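Local coordinates for lipoprotein (Paraburkholderia phytofirmans, PDB 5T10) that assembles into a dodecamer, is a periplasmic PelC lipoprotein and, as in Pseudomonas aeruginosa, probably guides Pel polysaccharide on its way across the outer membrane, at residues P13-G18 / S154-R159; S41-T46 / S147-V152; V21-I26 / A53-A58. All coordinates share one frame; numbering follows the deposited sequence.

Contact 1: P13-G18 / S154-R159; sequences PALARG and SPLQAR
The guanidinium of Arg159 is the flat group of this contact: the methyl CB of Ala16 lies over one of its faces, 3.8 Å above the plane and displaced toward the rim, while the carbonyl of Ala14 meets its edge. There NH2 donates to Ala14 O at 2.7 Å. The oxygen sits almost exactly in the guanidinium plane, but the bond is bent, with an N-H...O angle of 142°, and the donor stands 38° above the plane of the carbonyl. The chain extended from CG to NE carries the group past Ala14, whose CB rests 3.6 Å from Arg159 CD. A second bond pins the root of the same residue: Arg159 N reaches Leu15 O at 3.1 Å, nearly straight and close to the line of the carbonyl. Held by backbone N and by NH2, the arginine bridges two successive carbonyls. Beside this polar grip, Leu15 turns CD1 against CB and CD2 of Leu156, the two leucines crossing at a slant in a buried patch that Tyr90 and Leu92 of strand 90-99 extend. At the other end Arg17 CG touches Ala158 CB at 3.6 Å. The arrangement is a pairing of two irregular segments, in which the chain following helix 141-152 fastens along the connection between strands 5-9 and 21-28, beside Val126 and Trp127 of strand 125-134.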
# COMPACT_ATOMS: atom_id res chain seq x y z
N PRO B 13 -6.73 7.56 -54.84
CA PRO B 13 -6.42 8.53 -55.90
C PRO B 13 -4.99 9.01 -55.77
O PRO B 13 -4.39 8.87 -54.71
CB PRO B 13 -7.39 9.69 -55.62
CG PRO B 13 -7.77 9.54 -54.18
CD PRO B 13 -7.77 8.06 -53.92
N ALA B 14 -4.44 9.52 -56.86
CA ALA B 14 -3.19 10.26 -56.82
C ALA B 14 -3.57 11.68 -56.46
O ALA B 14 -4.29 12.35 -57.19
CB ALA B 14 -2.51 10.22 -58.15
N LEU B 15 -3.12 12.11 -55.28
CA LEU B 15 -3.44 13.41 -54.72
C LEU B 15 -2.62 14.51 -55.37
O LEU B 15 -1.47 14.28 -55.75
CB LEU B 15 -3.18 13.41 -53.22
CG LEU B 15 -4.17 12.63 -52.37
CD1 LEU B 15 -3.78 12.68 -50.89
CD2 LEU B 15 -5.55 13.20 -52.56
N ALA B 16 -3.22 15.69 -55.48
CA ALA B 16 -2.48 16.84 -56.01
C ALA B 16 -1.74 17.63 -54.93
O ALA B 16 -2.11 17.60 -53.76
CB ALA B 16 -3.41 17.75 -56.77
N ARG B 17 -0.68 18.32 -55.34
CA ARG B 17 0.04 19.20 -54.43
C ARG B 17 -0.89 20.29 -53.88
O ARG B 17 -0.78 20.69 -52.72
CB ARG B 17 1.27 19.80 -55.10
CG ARG B 17 2.45 18.84 -55.25
CD ARG B 17 3.75 19.59 -55.57
NE ARG B 17 4.02 20.67 -54.61
CZ ARG B 17 4.75 20.54 -53.51
NH1 ARG B 17 5.31 19.38 -53.20
NH2 ARG B 17 4.92 21.58 -52.71
N GLY B 18 -1.83 20.72 -54.71
CA GLY B 18 -2.79 21.74 -54.35
C GLY B 18 -4.15 21.23 -53.89
O GLY B 18 -5.11 22.00 -53.81
N SER B 154 2.08 6.95 -46.94
CA SER B 154 2.85 7.13 -48.17
C SER B 154 2.06 7.14 -49.50
O SER B 154 2.51 7.73 -50.48
CB SER B 154 3.98 6.11 -48.25
OG SER B 154 3.49 4.87 -48.69
N PRO B 155 0.89 6.48 -49.55
CA PRO B 155 0.24 6.61 -50.87
C PRO B 155 -0.42 7.96 -51.02
O PRO B 155 -0.91 8.28 -52.10
CB PRO B 155 -0.83 5.52 -50.85
CG PRO B 155 -0.41 4.57 -49.76
CD PRO B 155 0.23 5.45 -48.72
N LEU B 156 -0.44 8.76 -49.96
CA LEU B 156 -0.99 10.10 -50.03
C LEU B 156 0.09 11.14 -50.35
O LEU B 156 -0.14 12.34 -50.28
CB LEU B 156 -1.75 10.45 -48.76
CG LEU B 156 -2.80 9.39 -48.42
CD1 LEU B 156 -3.56 9.74 -47.14
CD2 LEU B 156 -3.75 9.17 -49.62
N GLN B 157 1.28 10.65 -50.70
CA GLN B 157 2.32 11.48 -51.27
C GLN B 157 1.79 12.08 -52.58
O GLN B 157 1.10 11.40 -53.35
CB GLN B 157 3.57 10.66 -51.56
CG GLN B 157 4.40 10.34 -50.33
CD GLN B 157 5.47 9.31 -50.62
OE1 GLN B 157 5.37 8.54 -51.58
NE2 GLN B 157 6.51 9.28 -49.78
N ALA B 158 2.11 13.34 -52.82
CA ALA B 158 1.67 14.03 -54.03
C ALA B 158 2.27 13.42 -55.30
O ALA B 158 3.45 13.09 -55.33
CB ALA B 158 1.98 15.51 -53.94
N ARG B 159 1.44 13.26 -56.33
CA ARG B 159 1.89 12.74 -57.63
C ARG B 159 2.84 13.71 -58.35
O ARG B 159 2.69 14.93 -58.24
CB ARG B 159 0.68 12.45 -58.52
CG ARG B 159 -0.07 13.70 -58.98
CD ARG B 159 -1.51 13.41 -59.35
NE ARG B 159 -2.14 14.54 -60.03
CZ ARG B 159 -3.36 14.99 -59.79
NH1 ARG B 159 -3.83 16.04 -60.46
NH2 ARG B 159 -4.13 14.40 -58.88

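Contact 2: S41-T46 / S147-V152; sequences SIAANT and SLIAKV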
# COMPACT_ATOMS: atom_id res chain seq x y z
N SER B 41 -0.92 15.51 -35.24
CA SER B 41 0.27 16.30 -35.54
C SER B 41 1.22 15.54 -36.45
O SER B 41 1.61 16.04 -37.50
CB SER B 41 1.00 16.74 -34.26
OG SER B 41 0.23 17.68 -33.53
N ILE B 42 1.59 14.32 -36.04
CA ILE B 42 2.47 13.48 -36.86
C ILE B 42 1.91 13.32 -38.27
O ILE B 42 2.64 13.50 -39.25
CB ILE B 42 2.67 12.07 -36.26
CG1 ILE B 42 3.29 12.15 -34.88
CG2 ILE B 42 3.57 11.23 -37.16
CD1 ILE B 42 4.50 12.98 -34.91
N ALA B 43 0.62 13.01 -38.37
CA ALA B 43 0.01 12.79 -39.69
C ALA B 43 0.10 14.06 -40.53
O ALA B 43 0.56 14.01 -41.67
CB ALA B 43 -1.44 12.33 -39.58
N ALA B 44 -0.31 15.19 -39.97
CA ALA B 44 -0.32 16.45 -40.71
C ALA B 44 1.03 16.75 -41.34
O ALA B 44 1.09 16.96 -42.54
CB ALA B 44 -0.79 17.61 -39.85
N ASN B 45 2.11 16.70 -40.55
CA ASN B 45 3.46 16.90 -41.09
C ASN B 45 3.90 15.84 -42.08
O ASN B 45 4.76 16.10 -42.93
CB ASN B 45 4.51 17.02 -39.99
CG ASN B 45 4.43 18.33 -39.25
OD1 ASN B 45 3.75 19.25 -39.68
ND2 ASN B 45 5.14 18.42 -38.13
N THR B 46 3.35 14.63 -41.97
CA THR B 46 3.67 13.57 -42.90
C THR B 46 3.09 13.98 -44.26
O THR B 46 3.72 13.85 -45.31
CB THR B 46 3.03 12.25 -42.43
OG1 THR B 46 3.46 11.96 -41.09
CG2 THR B 46 3.40 11.09 -43.35
N SER B 147 7.45 6.74 -37.65
CA SER B 147 7.89 5.94 -38.77
C SER B 147 6.68 5.25 -39.38
O SER B 147 6.49 5.29 -40.60
CB SER B 147 8.91 4.92 -38.28
OG SER B 147 9.70 4.41 -39.34
N LEU B 148 5.84 4.65 -38.53
CA LEU B 148 4.69 3.89 -39.01
C LEU B 148 3.69 4.79 -39.70
O LEU B 148 3.19 4.45 -40.78
CB LEU B 148 3.99 3.16 -37.85
CG LEU B 148 2.74 2.36 -38.27
CD1 LEU B 148 3.12 1.12 -39.05
CD2 LEU B 148 1.89 1.98 -37.05
N ILE B 149 3.39 5.94 -39.10
CA ILE B 149 2.45 6.87 -39.71
C ILE B 149 2.95 7.37 -41.08
O ILE B 149 2.16 7.64 -42.00
CB ILE B 149 2.14 8.04 -38.78
CG1 ILE B 149 1.28 7.57 -37.61
CG2 ILE B 149 1.40 9.14 -39.53
CD1 ILE B 149 1.25 8.56 -36.44
N ALA B 150 4.27 7.45 -41.24
CA ALA B 150 4.83 7.86 -42.52
C ALA B 150 4.71 6.76 -43.58
O ALA B 150 4.46 7.05 -44.74
CB ALA B 150 6.27 8.31 -42.37
N LYS B 151 4.89 5.51 -43.18
CA LYS B 151 4.77 4.41 -44.14
C LYS B 151 3.31 4.22 -44.54
O LYS B 151 2.98 4.12 -45.72
CB LYS B 151 5.34 3.11 -43.58
CG LYS B 151 5.34 1.97 -44.59
CD LYS B 151 6.29 0.86 -44.18
CE LYS B 151 6.36 -0.24 -45.23
NZ LYS B 151 6.95 0.24 -46.53
N VAL B 152 2.45 4.19 -43.54
CA VAL B 152 1.02 4.10 -43.74
C VAL B 152 0.47 5.20 -44.64
O VAL B 152 -0.41 4.95 -45.46
CB VAL B 152 0.28 4.11 -42.38
CG1 VAL B 152 -1.15 4.60 -42.52
CG2 VAL B 152 0.33 2.73 -41.76
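Ile42 and Ile149 form the tight, buried part of this helix pair, their side chains meeting at about a right angle. Ile149 CD1 stays with Ile42, 3.6 Å from its CG2 and also touching its CB. The other branch, CG2 of Ile149, touches the same Ile42 CG2, lies over Ala43 CA at 3.9 Å and reaches Thr46 OG1. With CG1 of Ile149 anti to its carbonyl carbon (chi1 -71°), CD1 is directed at Ile42 while CG2 is left facing Ala43 and Thr46. On the side nearer solvent the approach is just as close, Thr46 CG2 meeting Ala150 CA at 3.6 Å and Ala150 CB at 4.1 Å, but here Ala150 is exposed and Thr46 partly so. Besides touching Ile149 CG2, Thr46 OG1 donates to Ile42 O from above the carbonyl plane. Ile42 O thereby accepts from both OG1 and N of Thr46. No hydrogen bond joins the segments, and their axes approach to 9.5 Å at a crossing angle of -46°. Both helices, 35-49 and 141-152, pack on the sheet: Leu148 touches strands 109-119 and 125-134, as does Val152, Ala44 covers strand 55-57, and Asn45 ND2 bonds Thr130 OG1 of a neighbouring subunit.

Contact 3: V21-I26 / A53-A58; sequences VAVVSI and ADVRIA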
# COMPACT_ATOMS: atom_id res chain seq x y z
N VAL B 21 -6.26 19.52 -47.58
CA VAL B 21 -6.63 18.40 -46.73
C VAL B 21 -6.85 18.84 -45.29
O VAL B 21 -6.02 19.54 -44.70
CB VAL B 21 -5.57 17.29 -46.77
CG1 VAL B 21 -5.88 16.19 -45.74
CG2 VAL B 21 -5.46 16.73 -48.19
N ALA B 22 -7.97 18.41 -44.72
CA ALA B 22 -8.29 18.67 -43.32
C ALA B 22 -8.05 17.42 -42.50
O ALA B 22 -8.62 16.37 -42.80
CB ALA B 22 -9.73 19.11 -43.20
N VAL B 23 -7.19 17.52 -41.48
CA VAL B 23 -6.96 16.42 -40.55
C VAL B 23 -7.89 16.65 -39.36
O VAL B 23 -7.79 17.67 -38.67
CB VAL B 23 -5.49 16.32 -40.09
CG1 VAL B 23 -5.30 15.16 -39.11
CG2 VAL B 23 -4.58 16.17 -41.29
N VAL B 24 -8.80 15.70 -39.16
CA VAL B 24 -9.94 15.90 -38.26
C VAL B 24 -10.06 14.76 -37.26
O VAL B 24 -10.12 13.60 -37.66
CB VAL B 24 -11.26 15.96 -39.07
CG1 VAL B 24 -12.45 16.02 -38.14
CG2 VAL B 24 -11.26 17.15 -39.99
N SER B 25 -10.12 15.12 -35.98
CA SER B 25 -10.31 14.20 -34.84
C SER B 25 -9.96 12.73 -35.07
O SER B 25 -10.78 11.96 -35.57
CB SER B 25 -11.73 14.31 -34.29
OG SER B 25 -12.65 13.71 -35.18
N ILE B 26 -8.73 12.38 -34.73
CA ILE B 26 -8.29 11.00 -34.80
C ILE B 26 -8.61 10.41 -33.45
O ILE B 26 -8.06 10.84 -32.44
CB ILE B 26 -6.80 10.91 -35.13
CG1 ILE B 26 -6.59 11.11 -36.64
CG2 ILE B 26 -6.20 9.59 -34.66
CD1 ILE B 26 -5.15 11.06 -37.09
N ALA B 53 0.69 20.74 -50.10
CA ALA B 53 0.93 22.13 -49.72
C ALA B 53 0.07 22.64 -48.57
O ALA B 53 0.59 23.09 -47.55
CB ALA B 53 0.80 23.04 -50.94
N ASP B 54 -1.24 22.60 -48.75
CA ASP B 54 -2.15 23.10 -47.73
C ASP B 54 -2.74 21.96 -46.89
O ASP B 54 -3.64 21.26 -47.35
CB ASP B 54 -3.26 23.93 -48.37
CG ASP B 54 -4.06 24.75 -47.35
OD1 ASP B 54 -3.98 24.46 -46.13
OD2 ASP B 54 -4.77 25.69 -47.78
N VAL B 55 -2.22 21.78 -45.68
CA VAL B 55 -2.74 20.78 -44.74
C VAL B 55 -3.11 21.44 -43.42
O VAL B 55 -2.31 22.17 -42.84
CB VAL B 55 -1.73 19.66 -44.45
CG1 VAL B 55 -2.26 18.76 -43.35
CG2 VAL B 55 -1.45 18.83 -45.68
N ARG B 56 -4.32 21.18 -42.94
CA ARG B 56 -4.81 21.83 -41.73
C ARG B 56 -5.48 20.86 -40.76
O ARG B 56 -6.26 20.01 -41.17
CB ARG B 56 -5.78 22.96 -42.10
CG ARG B 56 -5.09 24.17 -42.72
CD ARG B 56 -4.02 24.71 -41.76
NE ARG B 56 -3.46 25.97 -42.23
CZ ARG B 56 -3.96 27.17 -41.94
NH1 ARG B 56 -5.05 27.26 -41.18
NH2 ARG B 56 -3.38 28.27 -42.41
N ILE B 57 -5.16 20.99 -39.48
CA ILE B 57 -5.76 20.16 -38.44
C ILE B 57 -6.98 20.86 -37.86
O ILE B 57 -6.91 22.03 -37.49
CB ILE B 57 -4.77 19.88 -37.29
CG1 ILE B 57 -3.60 19.02 -37.78
CG2 ILE B 57 -5.47 19.19 -36.12
CD1 ILE B 57 -2.45 18.92 -36.75
N ALA B 58 -8.09 20.14 -37.78
CA ALA B 58 -9.31 20.68 -37.19
C ALA B 58 -9.10 21.02 -35.72
O ALA B 58 -8.21 20.46 -35.07
CB ALA B 58 -10.45 19.69 -37.36
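Val23 stands as a bump against both Val55 and Ile57. Its CG2 leans on Val55 CG1 at 4.0 Å, the two valines meeting at a slant, while its CB faces Ile57 CG1, also at 4.0 Å. Val23 holds CG1 anti to the backbone N (chi1 180°), which puts CG2 anti to the carbonyl carbon and directs that methyl at Val55. Val21, Val23, Val55 and Ile57 all rise from one face of the sheet, where the side-chain contact across the strands is made by Val23 with Val55 and Ile57; Ala22 and Arg56 project from the other, where the small Ala22 adds only a low point and the long Arg56 bends away at its end. Farther along, Ala58 CB slots beside Val24 CG2 at 3.7 Å and also touches Val23 O, closing the far end of the contact.

Beneath these side chains the backbones run parallel, with Val21 opposite Val55, Ala22 opposite Arg56 and Val23 opposite Ile57. The ladder alternates between strands: Val21 N to Asp54 O, Arg56 N to Val21 O, Val23 N to Arg56 O at 2.7 Å, then Ala58 N to Val23 O. The short strand segments are turned by 25°. They form the two strands of a beta-alpha-beta unit whose connection is helix 35-49. That helix covers the valine face, Leu47 resting on Val21 and Val55 and Ala44 on Ile57, while Trp82 of helix 80-85 packs on Ala22, Val24 and Ala58. Strand 90-99 flanks strand 21-28 on one side, through backbone bonds to Ala22 and Val24, and strand 55-57, outermost within this chain, flanks it on the other.

How the contacts relate
Helix 35-49 ties contacts 2 and 3 together: the Ala44 side not used against helix 141-152 packs on the sheet, Ala44 CB lying 3.7 Å from Ile57 CD1, and the contact centres are about 12 Å apart. Contact 1 joins contact 3 through the backbone, where Arg17 O and Ala53 N are 3.0 Å apart in a probable hydrogen bond; those centres lie about 15 Å apart. Contacts 1 and 2, about 14 Å apart between centres, are linked by sequence, since 154-159 closely follows 147-152. Both other contacts are nested within the loop closed by contact 1, whereas the segments of contacts 2 and 3 alternate along the chain.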